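Local coordinates for (R)-specific enoyl-CoA hydratase (Aeromonas punctata, PDB 1IQ6), which catalyses the reversible hydration of short-chain trans-2-enoyl-CoA to (3R)-3-hydroxyacyl-CoA as a homodimer, in the pathway of polyhydroxyalkanoate biosynthesis, at residues A59-G64 / V94-E99; P51-M56 / V88-E93; Q4-G9 / T101-D106. One frame throughout, in Å; residues are numbered along the deposited sequence.

Contact 1 of 3, residues A59-G64 / V94-E99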
# COMPACT_ATOMS: atom_id res chain seq x y z
N ALA B 59 -4.33 1.34 3.57
CA ALA B 59 -3.29 0.37 3.92
C ALA B 59 -1.94 1.00 4.24
O ALA B 59 -1.14 0.42 4.97
CB ALA B 59 -3.13 -0.63 2.78
N SER B 60 -1.70 2.19 3.71
CA SER B 60 -0.43 2.88 3.96
C SER B 60 -0.24 3.24 5.44
O SER B 60 0.88 3.45 5.89
CB SER B 60 -0.33 4.13 3.09
OG SER B 60 -0.25 3.76 1.72
N LEU B 61 -1.34 3.32 6.19
CA LEU B 61 -1.25 3.65 7.61
C LEU B 61 -0.48 2.58 8.38
O LEU B 61 0.08 2.86 9.43
CB LEU B 61 -2.64 3.83 8.22
CG LEU B 61 -3.37 5.11 7.79
CD1 LEU B 61 -4.75 5.15 8.42
CD2 LEU B 61 -2.56 6.34 8.19
N PHE B 62 -0.47 1.36 7.86
CA PHE B 62 0.26 0.29 8.55
C PHE B 62 1.74 0.64 8.57
O PHE B 62 2.43 0.38 9.56
CB PHE B 62 0.05 -1.05 7.83
CG PHE B 62 -1.38 -1.54 7.84
CD1 PHE B 62 -1.85 -2.32 6.79
CD2 PHE B 62 -2.24 -1.24 8.89
CE1 PHE B 62 -3.17 -2.79 6.77
CE2 PHE B 62 -3.57 -1.69 8.88
CZ PHE B 62 -4.03 -2.47 7.82
N SER B 63 2.23 1.23 7.49
CA SER B 63 3.64 1.61 7.40
C SER B 63 3.97 2.58 8.53
O SER B 63 5.03 2.48 9.15
CB SER B 63 3.92 2.26 6.04
OG SER B 63 5.31 2.21 5.73
N GLY B 64 3.05 3.49 8.81
CA GLY B 64 3.25 4.45 9.88
C GLY B 64 3.33 3.80 11.24
O GLY B 64 4.21 4.10 12.04
N VAL B 94 -10.86 6.66 10.38
CA VAL B 94 -10.58 5.23 10.43
C VAL B 94 -9.59 5.00 11.56
O VAL B 94 -8.94 5.94 12.03
CB VAL B 94 -9.94 4.68 9.14
CG1 VAL B 94 -10.88 4.90 7.96
CG2 VAL B 94 -8.58 5.31 8.90
N THR B 95 -9.49 3.75 12.00
CA THR B 95 -8.55 3.39 13.04
C THR B 95 -7.71 2.24 12.50
O THR B 95 -8.25 1.24 12.03
CB THR B 95 -9.28 2.94 14.33
OG1 THR B 95 -10.07 4.03 14.83
CG2 THR B 95 -8.27 2.53 15.40
N ALA B 96 -6.39 2.41 12.53
CA ALA B 96 -5.46 1.39 12.05
C ALA B 96 -4.95 0.69 13.31
O ALA B 96 -4.61 1.35 14.29
CB ALA B 96 -4.31 2.03 11.28
N GLU B 97 -4.89 -0.64 13.26
CA GLU B 97 -4.44 -1.42 14.42
C GLU B 97 -3.49 -2.53 14.00
O GLU B 97 -3.74 -3.24 13.03
CB GLU B 97 -5.66 -2.05 15.12
CG GLU B 97 -6.69 -1.04 15.61
CD GLU B 97 -7.94 -1.68 16.21
OE1 GLU B 97 -8.90 -0.92 16.51
OE2 GLU B 97 -7.98 -2.92 16.38
N VAL B 98 -2.38 -2.66 14.73
CA VAL B 98 -1.42 -3.73 14.47
C VAL B 98 -1.17 -4.46 15.77
O VAL B 98 -1.27 -3.88 16.86
CB VAL B 98 -0.06 -3.20 13.90
CG1 VAL B 98 -0.30 -2.40 12.62
CG2 VAL B 98 0.68 -2.38 14.95
N GLU B 99 -0.89 -5.76 15.67
CA GLU B 99 -0.62 -6.58 16.84
C GLU B 99 0.39 -7.65 16.48
O GLU B 99 0.25 -8.33 15.46
CB GLU B 99 -1.90 -7.24 17.35
CG GLU B 99 -1.64 -8.27 18.44
CD GLU B 99 -2.91 -8.83 19.06
OE1 GLU B 99 -2.78 -9.74 19.91
OE2 GLU B 99 -4.02 -8.37 18.72
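Apolar helix-on-sheet packing in the core joins residues 59-64 to 94-99, close to the centre of the chain. The first segment belongs to helix 55-68 and the second to strand 93-103. Their local axes approach to 8.4 Å and run 52° apart, so the helix crosses the strand obliquely. Val94, Ala96 and Val98 put their side chains on the face turned to the helix, whereas CB of Thr95 and of Glu97 points away from it.

The CB of Leu61 points toward the strand. Leu61 CB meets Ala96 CB at 3.9 Å, and the small methyl is consistent with the close approach there, the CA atoms of Leu61 and Ala96 being 6.5 Å apart. Leu61 CG stands anti to its own carbonyl carbon (chi1 -72°), and the chain then extends so that Leu61 CD1 crosses obliquely to Val94 CG2, again at 3.9 Å. A helix lying over an antiparallel sheet in this way is the signature of the hot dog fold, to which MaoC-like hydratases belong: the long central helix is the sausage and the curved sheet its bun.

Phe62 works differently. Its CB does not aim at the strand, but the ring leans in and reaches it obliquely. Phe62 CE2 lies 4.5 Å from Ala96 CB and 4.4 Å from the backbone Glu97 O, while Phe62 CD2 comes within 4.4 Å of Val98 CG1, a looser fit than that of Leu61. The ring also packs on Ile116 of strand 109-117 and Leu82 of strand 76-84, so one phenyl group touches three strands of the sheet. Beyond the helix lies the second subunit, where Leu61 also packs on Leu29 of that subunit and Ser63 OG is hydrogen-bonded to its Asp32 OD2.

Contact 2 of 3, residues P51-M56 / V88-E93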
# COMPACT_ATOMS: atom_id res chain seq x y z
N PRO B 51 -18.01 9.13 -3.10
CA PRO B 51 -16.56 8.91 -3.19
C PRO B 51 -15.96 8.17 -2.00
O PRO B 51 -16.27 8.47 -0.84
CB PRO B 51 -16.00 10.32 -3.34
CG PRO B 51 -17.11 11.04 -4.06
CD PRO B 51 -18.33 10.55 -3.33
N ILE B 52 -15.08 7.22 -2.30
CA ILE B 52 -14.43 6.43 -1.27
C ILE B 52 -12.91 6.61 -1.31
O ILE B 52 -12.34 6.93 -2.35
CB ILE B 52 -14.77 4.93 -1.41
CG1 ILE B 52 -14.27 4.39 -2.76
CG2 ILE B 52 -16.28 4.74 -1.31
CD1 ILE B 52 -14.50 2.90 -2.94
N VAL B 53 -12.28 6.40 -0.16
CA VAL B 53 -10.83 6.53 -0.04
C VAL B 53 -10.13 5.32 -0.67
O VAL B 53 -10.61 4.19 -0.53
CB VAL B 53 -10.42 6.61 1.46
CG1 VAL B 53 -8.91 6.68 1.60
CG2 VAL B 53 -11.08 7.82 2.10
N HIS B 54 -9.01 5.54 -1.36
CA HIS B 54 -8.27 4.44 -1.99
C HIS B 54 -7.91 3.41 -0.93
O HIS B 54 -7.38 3.75 0.12
CB HIS B 54 -6.94 4.92 -2.57
CG HIS B 54 -7.07 5.94 -3.65
ND1 HIS B 54 -7.50 7.23 -3.41
CD2 HIS B 54 -6.74 5.90 -4.96
CE1 HIS B 54 -7.42 7.93 -4.52
NE2 HIS B 54 -6.96 7.15 -5.48
N GLY B 55 -8.16 2.14 -1.23
CA GLY B 55 -7.81 1.10 -0.28
C GLY B 55 -6.32 1.12 0.01
O GLY B 55 -5.89 0.88 1.14
N MET B 56 -5.51 1.42 -1.01
CA MET B 56 -4.07 1.45 -0.80
C MET B 56 -3.60 2.65 0.03
O MET B 56 -2.48 2.65 0.54
CB MET B 56 -3.33 1.37 -2.14
CG MET B 56 -3.35 -0.03 -2.78
SD MET B 56 -2.57 -1.35 -1.79
CE MET B 56 -0.85 -1.10 -2.25
N VAL B 88 -14.40 3.04 2.79
CA VAL B 88 -14.23 4.12 3.74
C VAL B 88 -14.57 5.36 2.92
O VAL B 88 -13.97 5.60 1.87
CB VAL B 88 -12.79 4.22 4.25
CG1 VAL B 88 -12.60 5.54 4.99
CG2 VAL B 88 -12.49 3.06 5.19
N PHE B 89 -15.53 6.15 3.39
CA PHE B 89 -15.92 7.34 2.65
C PHE B 89 -15.02 8.52 2.94
O PHE B 89 -14.55 8.70 4.06
CB PHE B 89 -17.39 7.64 2.96
CG PHE B 89 -18.31 6.55 2.52
CD1 PHE B 89 -18.49 6.28 1.17
CD2 PHE B 89 -18.94 5.73 3.46
CE1 PHE B 89 -19.27 5.21 0.75
CE2 PHE B 89 -19.72 4.65 3.05
CZ PHE B 89 -19.89 4.39 1.69
N VAL B 90 -14.75 9.32 1.91
CA VAL B 90 -13.88 10.47 2.06
C VAL B 90 -14.37 11.37 3.18
O VAL B 90 -15.55 11.73 3.25
CB VAL B 90 -13.79 11.28 0.74
CG1 VAL B 90 -12.84 12.45 0.91
CG2 VAL B 90 -13.32 10.37 -0.39
N GLY B 91 -13.45 11.73 4.07
CA GLY B 91 -13.79 12.59 5.18
C GLY B 91 -14.05 11.85 6.48
O GLY B 91 -13.98 12.44 7.55
N ASP B 92 -14.35 10.56 6.38
CA ASP B 92 -14.62 9.77 7.58
C ASP B 92 -13.32 9.33 8.24
O ASP B 92 -12.28 9.22 7.59
CB ASP B 92 -15.47 8.54 7.24
CG ASP B 92 -16.91 8.90 6.93
OD1 ASP B 92 -17.67 8.00 6.52
OD2 ASP B 92 -17.29 10.07 7.11
N GLU B 93 -13.39 9.09 9.55
CA GLU B 93 -12.22 8.66 10.30
C GLU B 93 -12.09 7.14 10.26
O GLU B 93 -13.08 6.42 10.09
CB GLU B 93 -12.34 9.13 11.75
CG GLU B 93 -11.24 8.64 12.68
CD GLU B 93 -11.43 9.12 14.11
OE1 GLU B 93 -10.94 10.22 14.45
OE2 GLU B 93 -12.09 8.40 14.89
O HOH W 1 -12.49 2.55 0.69
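Val88 O is the best-held polar atom, gripped across the contact by one short bond: Val53 N donates to it at 2.8 Å, nearly along the C=O axis, with an N-H...O angle of 169°. Val90 N donates to Pro51 O, at 3.3 Å; this longer bond is straight too, but its donor sits above the carbonyl plane. The two flank Ile52 and Phe89 as a single antiparallel bridge, a non-hydrogen-bonded pair. A water extends the link, accepting from Val88 N and donating to Val53 O.

Ile52 CG2, anti to its carbonyl carbon, comes obliquely onto the Phe89 ring, 3.7 Å from CD1, while Pro51 O lies at the ring's edge. Val53 CG2 touches Val88 CG1 at 4.0 Å and packs against Val90.

Past Phe89 the chain reverses in a type II turn, closed by Asp92 N to Phe89 O, with Gly91 at its third position. His54 occupies the N-cap position before the helix that starts at Gly55, and Ile52 O accepts from His37 ND1. Beside His37 and Gly55, which probably bind the hydroxyacyl-CoA, this lone antiparallel bridge joins the approach to helix 55-68 to the turn before strand 93-103 of the MaoC-like hot dog fold.

Contact 3 of 3, residues Q4-G9 / T101-D106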
# COMPACT_ATOMS: atom_id res chain seq x y z
N GLN B 4 12.84 -2.35 26.09
CA GLN B 4 11.64 -3.17 26.10
C GLN B 4 11.63 -4.11 24.90
O GLN B 4 11.59 -3.67 23.76
CB GLN B 4 10.39 -2.28 26.09
CG GLN B 4 10.21 -1.48 27.37
CD GLN B 4 8.99 -0.58 27.35
OE1 GLN B 4 8.67 0.06 28.36
NE2 GLN B 4 8.31 -0.52 26.22
N SER B 5 11.66 -5.41 25.18
CA SER B 5 11.67 -6.41 24.13
C SER B 5 10.31 -6.51 23.44
O SER B 5 9.28 -6.24 24.05
CB SER B 5 12.05 -7.77 24.70
OG SER B 5 11.09 -8.22 25.64
N LEU B 6 10.34 -6.90 22.17
CA LEU B 6 9.11 -7.07 21.41
C LEU B 6 8.49 -8.38 21.88
O LEU B 6 9.21 -9.36 22.10
CB LEU B 6 9.43 -7.13 19.92
CG LEU B 6 8.24 -7.10 18.96
CD1 LEU B 6 7.49 -5.80 19.13
CD2 LEU B 6 8.74 -7.24 17.53
N GLU B 7 7.18 -8.39 22.06
CA GLU B 7 6.49 -9.59 22.52
C GLU B 7 5.17 -9.84 21.80
O GLU B 7 4.47 -8.90 21.41
CB GLU B 7 6.20 -9.50 24.02
CG GLU B 7 7.43 -9.39 24.91
CD GLU B 7 7.07 -9.34 26.38
OE1 GLU B 7 6.41 -10.29 26.86
OE2 GLU B 7 7.45 -8.36 27.06
N VAL B 8 4.85 -11.11 21.62
CA VAL B 8 3.60 -11.50 20.99
C VAL B 8 2.48 -10.92 21.84
O VAL B 8 2.51 -11.00 23.07
CB VAL B 8 3.47 -13.04 20.93
CG1 VAL B 8 2.06 -13.43 20.48
CG2 VAL B 8 4.51 -13.60 19.98
N GLY B 9 1.48 -10.33 21.18
CA GLY B 9 0.37 -9.75 21.90
C GLY B 9 0.44 -8.24 22.04
O GLY B 9 -0.57 -7.61 22.35
N THR B 101 1.91 -11.09 16.31
CA THR B 101 1.36 -12.44 16.43
C THR B 101 2.43 -13.52 16.45
O THR B 101 2.18 -14.64 16.88
CB THR B 101 0.38 -12.76 15.29
OG1 THR B 101 1.05 -12.67 14.03
CG2 THR B 101 -0.79 -11.79 15.31
N ALA B 102 3.63 -13.18 15.98
CA ALA B 102 4.72 -14.16 15.96
C ALA B 102 6.09 -13.50 15.87
O ALA B 102 6.26 -12.47 15.22
CB ALA B 102 4.53 -15.12 14.80
N LEU B 103 7.06 -14.10 16.54
CA LEU B 103 8.43 -13.61 16.53
C LEU B 103 9.35 -14.79 16.24
O LEU B 103 9.52 -15.67 17.07
CB LEU B 103 8.80 -13.00 17.89
CG LEU B 103 8.08 -11.71 18.30
CD1 LEU B 103 8.45 -11.34 19.72
CD2 LEU B 103 8.45 -10.60 17.33
N ARG B 104 9.94 -14.80 15.05
CA ARG B 104 10.83 -15.89 14.66
C ARG B 104 12.12 -15.88 15.47
O ARG B 104 12.58 -14.83 15.92
CB ARG B 104 11.14 -15.81 13.17
CG ARG B 104 9.97 -16.25 12.31
CD ARG B 104 10.19 -15.98 10.84
NE ARG B 104 11.40 -16.61 10.31
CZ ARG B 104 11.72 -16.62 9.03
NH1 ARG B 104 12.84 -17.21 8.63
NH2 ARG B 104 10.92 -16.05 8.13
N GLU B 105 12.70 -17.06 15.67
CA GLU B 105 13.93 -17.17 16.43
C GLU B 105 15.14 -17.55 15.58
O GLU B 105 16.26 -17.62 16.09
CB GLU B 105 13.75 -18.14 17.59
CG GLU B 105 12.67 -17.69 18.56
CD GLU B 105 12.72 -18.42 19.89
OE1 GLU B 105 11.89 -18.10 20.77
OE2 GLU B 105 13.59 -19.30 20.06
N ASP B 106 14.91 -17.80 14.30
CA ASP B 106 16.00 -18.14 13.39
C ASP B 106 16.53 -16.83 12.79
O ASP B 106 17.68 -16.74 12.38
CB ASP B 106 15.52 -19.08 12.28
CG ASP B 106 14.44 -18.46 11.41
OD1 ASP B 106 13.52 -17.82 11.96
OD2 ASP B 106 14.51 -18.63 10.17
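Leu103 contributes the largest share of this surface contact, and its side chain can be followed outward from the end of strand 93-103. CB points toward residues 4-9, and Leu103 CG, anti to the carbonyl carbon (chi1 -67°), passes Val8 CG2 loosely at 4.4 Å. There the side chain forks. Leu103 CD1, anti to CA (chi2 174°), runs in against the backbone of the other segment, 3.2 Å from Leu6 O and 3.8 Å from Glu7 CA. Leu103 CD2 meets the side chain of Leu6 instead, lying 3.9 Å from Leu6 CG and only 3.4 Å from Leu6 CD2, tighter than usual for two methyls. The two leucines cross obliquely, Leu6 reaching in with CG anti to its backbone N.

Val8 covers the preceding part of the strand, with CG1 3.8 Å from Thr101 O and CG2 4.1 Å from Ala102 CA. Thr101 and Ala102 together face Thr111, a classic beta bulge in the antiparallel pairing. Further along the segment, Arg104 grips Asp106 side-on, NE and NH1 each taking the syn lone pair of one carboxylate oxygen, almost in the guanidinium plane.

The N-terminal loop thus lies against the far end of strand 93-103 just before entering strand 11-17, while Leu6 and Leu103 both rest on Ala110 of strand 109-117.

How the contacts relate
Contact 1 is the core of the set, contact 2 is partly buried and contact 3 lies at the surface. Strand 93-103 serves both contacts 1 and 3, and helix 55-68 both contacts 1 and 2. The first two meet where Val94 packs on Val88, and both touch the second subunit. Chemistry follows place: mainly apolar side chains join helix to sheet in the middle, whereas the loop parts of contact 2 pair their backbones by hydrogen bonds and a water. Contact 3, on the opposite side of the chain's centre from contact 2, relies on aliphatic packing at the surface, with an ion pair confined to one segment, away from the annotated binding residues.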